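Local atomic coordinates of D-3-phosphoglycerate dehydrogenase-related protein (Vibrio cholerae, PDB entry 4S1V), a protein that probably catalyses the NAD-dependent oxidation of a D-2-hydroxyacid such as 3-phosphoglycerate. Residues V40-E43 with R44-F48; T61-L64 with L65-P69. All coordinates share one frame; numbering follows the deposited sequence.

Interaction 1. Residues V40-E43 with R44-F48; sequences VLIE and RLKPF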
loop_
_atom_site.group_PDB
_atom_site.type_symbol
_atom_site.label_atom_id
_atom_site.label_comp_id
_atom_site.label_asym_id
_atom_site.label_seq_id
_atom_site.Cartn_x
_atom_site.Cartn_y
_atom_site.Cartn_z
ATOM N N VAL C 40 36.659 -11.214 14.775
ATOM C CA VAL C 40 36.126 -12.458 14.205
ATOM C C VAL C 40 36.898 -12.872 12.951
ATOM O O VAL C 40 37.171 -14.062 12.754
ATOM C CB VAL C 40 34.614 -12.347 13.891
ATOM C CG1 VAL C 40 34.099 -13.608 13.214
ATOM C CG2 VAL C 40 33.825 -12.085 15.168
ATOM N N LEU C 41 37.254 -11.886 12.126
ATOM C CA LEU C 41 37.989 -12.129 10.883
ATOM C C LEU C 41 39.382 -12.681 11.134
ATOM O O LEU C 41 39.777 -13.663 10.509
ATOM C CB LEU C 41 38.090 -10.857 10.035
ATOM C CG LEU C 41 36.985 -10.566 9.019
ATOM C CD1 LEU C 41 37.218 -9.192 8.407
ATOM C CD2 LEU C 41 36.918 -11.635 7.933
ATOM N N ILE C 42 40.118 -12.040 12.041
ATOM C CA ILE C 42 41.444 -12.509 12.446
ATOM C C ILE C 42 41.368 -13.937 12.979
ATOM O O ILE C 42 42.139 -14.803 12.554
ATOM C CB ILE C 42 42.105 -11.553 13.466
ATOM C CG1 ILE C 42 42.605 -10.291 12.753
ATOM C CG2 ILE C 42 43.256 -12.234 14.204
ATOM C CD1 ILE C 42 42.682 -9.066 13.642
ATOM N N GLU C 43 40.420 -14.188 13.881
ATOM C CA GLU C 43 40.255 -15.528 14.447
ATOM C C GLU C 43 39.843 -16.548 13.390
ATOM O O GLU C 43 40.240 -17.710 13.457
ATOM C CB GLU C 43 39.269 -15.524 15.624
ATOM C CG GLU C 43 39.751 -14.749 16.851
ATOM C CD GLU C 43 41.188 -15.070 17.240
ATOM O OE1 GLU C 43 41.494 -16.257 17.494
ATOM O OE2 GLU C 43 42.016 -14.135 17.292
ATOM N N ARG C 44 39.060 -16.101 12.413
ATOM C CA ARG C 44 38.588 -16.963 11.331
ATOM C C ARG C 44 39.686 -17.269 10.298
ATOM O O ARG C 44 39.798 -18.402 9.819
ATOM C CB ARG C 44 37.355 -16.331 10.672
ATOM C CG ARG C 44 36.951 -16.898 9.322
ATOM C CD ARG C 44 35.754 -16.152 8.744
ATOM N NE ARG C 44 34.526 -16.402 9.498
ATOM C CZ ARG C 44 33.331 -15.906 9.187
ATOM N NH1 ARG C 44 33.181 -15.123 8.122
ATOM N NH2 ARG C 44 32.278 -16.198 9.941
ATOM N N LEU C 45 40.509 -16.269 9.988
ATOM C CA LEU C 45 41.478 -16.369 8.892
ATOM C C LEU C 45 42.893 -16.818 9.284
ATOM O O LEU C 45 43.753 -16.977 8.410
ATOM C CB LEU C 45 41.542 -15.042 8.111
ATOM C CG LEU C 45 40.237 -14.508 7.502
ATOM C CD1 LEU C 45 40.444 -13.136 6.869
ATOM C CD2 LEU C 45 39.641 -15.485 6.502
ATOM N N LYS C 46 43.134 -17.026 10.581
ATOM C CA LYS C 46 44.472 -17.406 11.059
ATOM C C LYS C 46 45.167 -18.519 10.250
ATOM O O LYS C 46 46.297 -18.318 9.805
ATOM C CB LYS C 46 44.490 -17.725 12.561
ATOM C CG LYS C 46 44.721 -16.501 13.426
ATOM C CD LYS C 46 45.653 -16.791 14.585
ATOM C CE LYS C 46 45.772 -15.582 15.510
ATOM N NZ LYS C 46 46.464 -14.407 14.901
ATOM N N PRO C 47 44.491 -19.674 10.036
ATOM C CA PRO C 47 45.182 -20.797 9.383
ATOM C C PRO C 47 45.381 -20.648 7.865
ATOM O O PRO C 47 45.962 -21.536 7.233
ATOM C CB PRO C 47 44.254 -21.981 9.666
ATOM C CG PRO C 47 42.900 -21.371 9.730
ATOM C CD PRO C 47 43.098 -20.026 10.380
ATOM N N PHE C 48 44.911 -19.547 7.283
ATOM C CA PHE C 48 44.935 -19.408 5.826
ATOM C C PHE C 48 46.202 -18.763 5.282
ATOM O O PHE C 48 46.750 -17.835 5.872
ATOM C CB PHE C 48 43.684 -18.691 5.326
ATOM C CG PHE C 48 42.431 -19.504 5.476
ATOM C CD1 PHE C 48 42.179 -20.576 4.630
ATOM C CD2 PHE C 48 41.511 -19.209 6.477
ATOM C CE1 PHE C 48 41.024 -21.329 4.772
ATOM C CE2 PHE C 48 40.356 -19.959 6.624
ATOM C CZ PHE C 48 40.112 -21.018 5.773
#

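Interaction 2. Residues T61-L64 with L65-P69; sequences TENL and LAHLP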
loop_
_atom_site.group_PDB
_atom_site.type_symbol
_atom_site.label_atom_id
_atom_site.label_comp_id
_atom_site.label_asym_id
_atom_site.label_seq_id
_atom_site.Cartn_x
_atom_site.Cartn_y
_atom_site.Cartn_z
ATOM N N THR C 61 42.895 -4.049 6.281
ATOM C CA THR C 61 43.506 -3.038 7.143
ATOM C C THR C 61 44.844 -3.524 7.697
ATOM O O THR C 61 45.179 -4.697 7.564
ATOM C CB THR C 61 42.587 -2.665 8.322
ATOM O OG1 THR C 61 42.297 -3.836 9.090
ATOM C CG2 THR C 61 41.282 -2.015 7.836
ATOM N N GLU C 62 45.600 -2.619 8.316
ATOM C CA GLU C 62 46.839 -3.001 8.991
ATOM C C GLU C 62 46.552 -3.975 10.134
ATOM O O GLU C 62 47.303 -4.929 10.353
ATOM C CB GLU C 62 47.605 -1.777 9.494
ATOM C CG GLU C 62 48.984 -2.123 10.032
ATOM C CD GLU C 62 49.946 -0.951 10.052
ATOM O OE1 GLU C 62 49.493 0.212 10.084
ATOM O OE2 GLU C 62 51.168 -1.199 10.038
ATOM N N ASN C 63 45.451 -3.734 10.842
ATOM C CA ASN C 63 44.979 -4.633 11.889
ATOM C C ASN C 63 44.868 -6.087 11.407
ATOM O O ASN C 63 45.334 -7.002 12.084
ATOM C CB ASN C 63 43.643 -4.134 12.445
ATOM C CG ASN C 63 43.158 -4.945 13.635
ATOM O OD1 ASN C 63 43.940 -5.340 14.500
ATOM N ND2 ASN C 63 41.855 -5.188 13.686
ATOM N N LEU C 64 44.263 -6.297 10.238
ATOM C CA LEU C 64 44.190 -7.637 9.657
ATOM C C LEU C 64 45.585 -8.181 9.340
ATOM O O LEU C 64 45.929 -9.286 9.746
ATOM C CB LEU C 64 43.315 -7.654 8.390
ATOM C CG LEU C 64 41.783 -7.600 8.474
ATOM C CD1 LEU C 64 41.178 -8.000 7.132
ATOM C CD2 LEU C 64 41.248 -8.497 9.583
ATOM N N LEU C 65 46.380 -7.388 8.629
ATOM C CA LEU C 65 47.722 -7.788 8.212
ATOM C C LEU C 65 48.654 -8.047 9.398
ATOM O O LEU C 65 49.492 -8.950 9.350
ATOM C CB LEU C 65 48.323 -6.722 7.288
ATOM C CG LEU C 65 47.624 -6.491 5.941
ATOM C CD1 LEU C 65 47.868 -5.074 5.445
ATOM C CD2 LEU C 65 48.078 -7.507 4.902
ATOM N N ALA C 66 48.497 -7.262 10.462
ATOM C CA ALA C 66 49.318 -7.411 11.664
ATOM C C ALA C 66 49.059 -8.734 12.379
ATOM O O ALA C 66 49.953 -9.265 13.039
ATOM C CB ALA C 66 49.106 -6.238 12.616
ATOM N N HIS C 67 47.851 -9.276 12.227
ATOM C CA HIS C 67 47.438 -10.450 12.995
ATOM C C HIS C 67 47.189 -11.695 12.196
ATOM O O HIS C 67 46.536 -12.634 12.674
ATOM C CB HIS C 67 46.233 -10.099 13.848
ATOM C CG HIS C 67 46.516 -9.021 14.849
ATOM N ND1 HIS C 67 47.236 -9.246 15.964
ATOM C CD2 HIS C 67 46.184 -7.667 14.858
ATOM C CE1 HIS C 67 47.350 -8.103 16.658
ATOM N NE2 HIS C 67 46.702 -7.136 15.982
ATOM N N LEU C 68 47.709 -11.719 10.972
ATOM C CA LEU C 68 47.595 -12.889 10.109
ATOM C C LEU C 68 48.969 -13.272 9.533
ATOM O O LEU C 68 49.237 -13.037 8.346
ATOM C CB LEU C 68 46.562 -12.652 8.999
ATOM C CG LEU C 68 45.088 -12.497 9.407
ATOM C CD1 LEU C 68 44.237 -12.077 8.219
ATOM C CD2 LEU C 68 44.538 -13.773 10.032
ATOM N N PRO C 69 49.839 -13.875 10.377
ATOM C CA PRO C 69 51.230 -14.181 10.002
ATOM C C PRO C 69 51.408 -15.318 8.986
ATOM O O PRO C 69 52.457 -15.400 8.341
ATOM C CB PRO C 69 51.874 -14.559 11.340
ATOM C CG PRO C 69 50.750 -15.101 12.148
ATOM C CD PRO C 69 49.563 -14.264 11.775
#

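Interaction 1. Residues V40-E43 with R44-F48
Lys46 folds back over Ile42, one turn earlier in the chain, a worked example of a long side chain that packs along the preceding turn while its tip bonds elsewhere. Its CB stays 3.8 Å from Ile42 O, while CG comes closer and lies 3.2 Å from the same carbonyl oxygen. That oxygen also receives a weak bond from Lys46 N, with an N-H...O angle of only 120°. Beyond CG the chain bends at chi2 and again at chi4 (-68°), the second bend turning the ammonium group out of the line of the methylenes. CE passes 4.4 Å from Glu43 OE2, and NZ ends 3.9 Å from Ile42 CG2, a methyl that stands anti to its own backbone N. The lysine chain thus runs slantwise across the isoleucine. NZ and Glu43 OE2 remain 5.1 Å apart, so any attraction between these opposite charges would be diffuse; NZ instead hydrogen-bonds to His67 O, in the loop just after helix 62-66.

On the side facing the protein interior, Leu41 and Leu45 run side by side in the same direction, CD2 of Leu41 touching CD1 of Leu45 at 4.0 Å. Leu45 CG also rests 3.2 Å from Leu41 O, the acceptor for Leu45 N. Arg44 N donates to Val40 O at 2.8 Å, and the arginine side chain, bent about its CG-CD bond, carries NH1 to a salt bridge with Asp33 OD1. A type I turn from Leu45 to Phe48, closed by the bond from Phe48 N to Leu45 O, then leads the chain away. Leu45 and Phe48 both touch Ala5 of strand 3-6. A helix with an apolar face of Leu41 and Leu45, running into such a turn, is what is expected of the connection between strands 27-30 and 50-53 in a flavodoxin-like parallel sheet.

Interaction 2. Residues T61-L64 with L65-P69
Thr61 accepts twice from the first turn of helix 62-66. Its carbonyl oxygen takes Leu65 N at 3.1 Å in a nearly straight bond (171°), and its OG1, at the N-cap, takes a weak, 3.4 Å bond from Leu64 N. The hydroxyl is also hydrogen-bonded to Glu38 OE2. The other carboxylate oxygen of Glu38 meets Asn63 ND2, which leaves Asn63 OD1 turned to the histidine, 3.3 Å from His67 CD2; amide and imidazole planes stand 79° apart. Asn63 O lies close to the plane of that ring, at its edge and 3.0 Å from CD2.

Glu62 is engaged at both ends: its O accepts from Ala66 N at 2.6 Å, and its OE2 is hydrogen-bonded to Tyr92 OH. His67 N is divided between two carbonyls, a weak bond to Asn63 O and a better one of 3.1 Å to Leu64 O, which it approaches from 62° out of the carbonyl plane. This last bond, spanning three residues, suggests a 3-10-type tightening at the C-terminal end of a short helix with an N-capping threonine, within the beta-alpha-beta unit formed with strands 50-53 and 73-76.

How the interactions relate
Interactions 1 and 2 are consecutive helical segments of one parallel-sheet domain, packed against each other with centres 10 Å apart. They are joined at two ends: Glu38, at the start of helix 38-45, grips the N-terminal turn of interaction 2, while Lys46 of interaction 1 sets its NZ 2.8 Å from His67 O. Between these ties Leu64 packs on Ile42; beside the Lys46 tie Leu68 CD2 lies 3.5 Å from Leu45 C and 3.6 Å from Ile42 O. Both lie some 26 to 27 Å from the chain centre, measured between centres; in this family the active site lies in the cleft between the two domains.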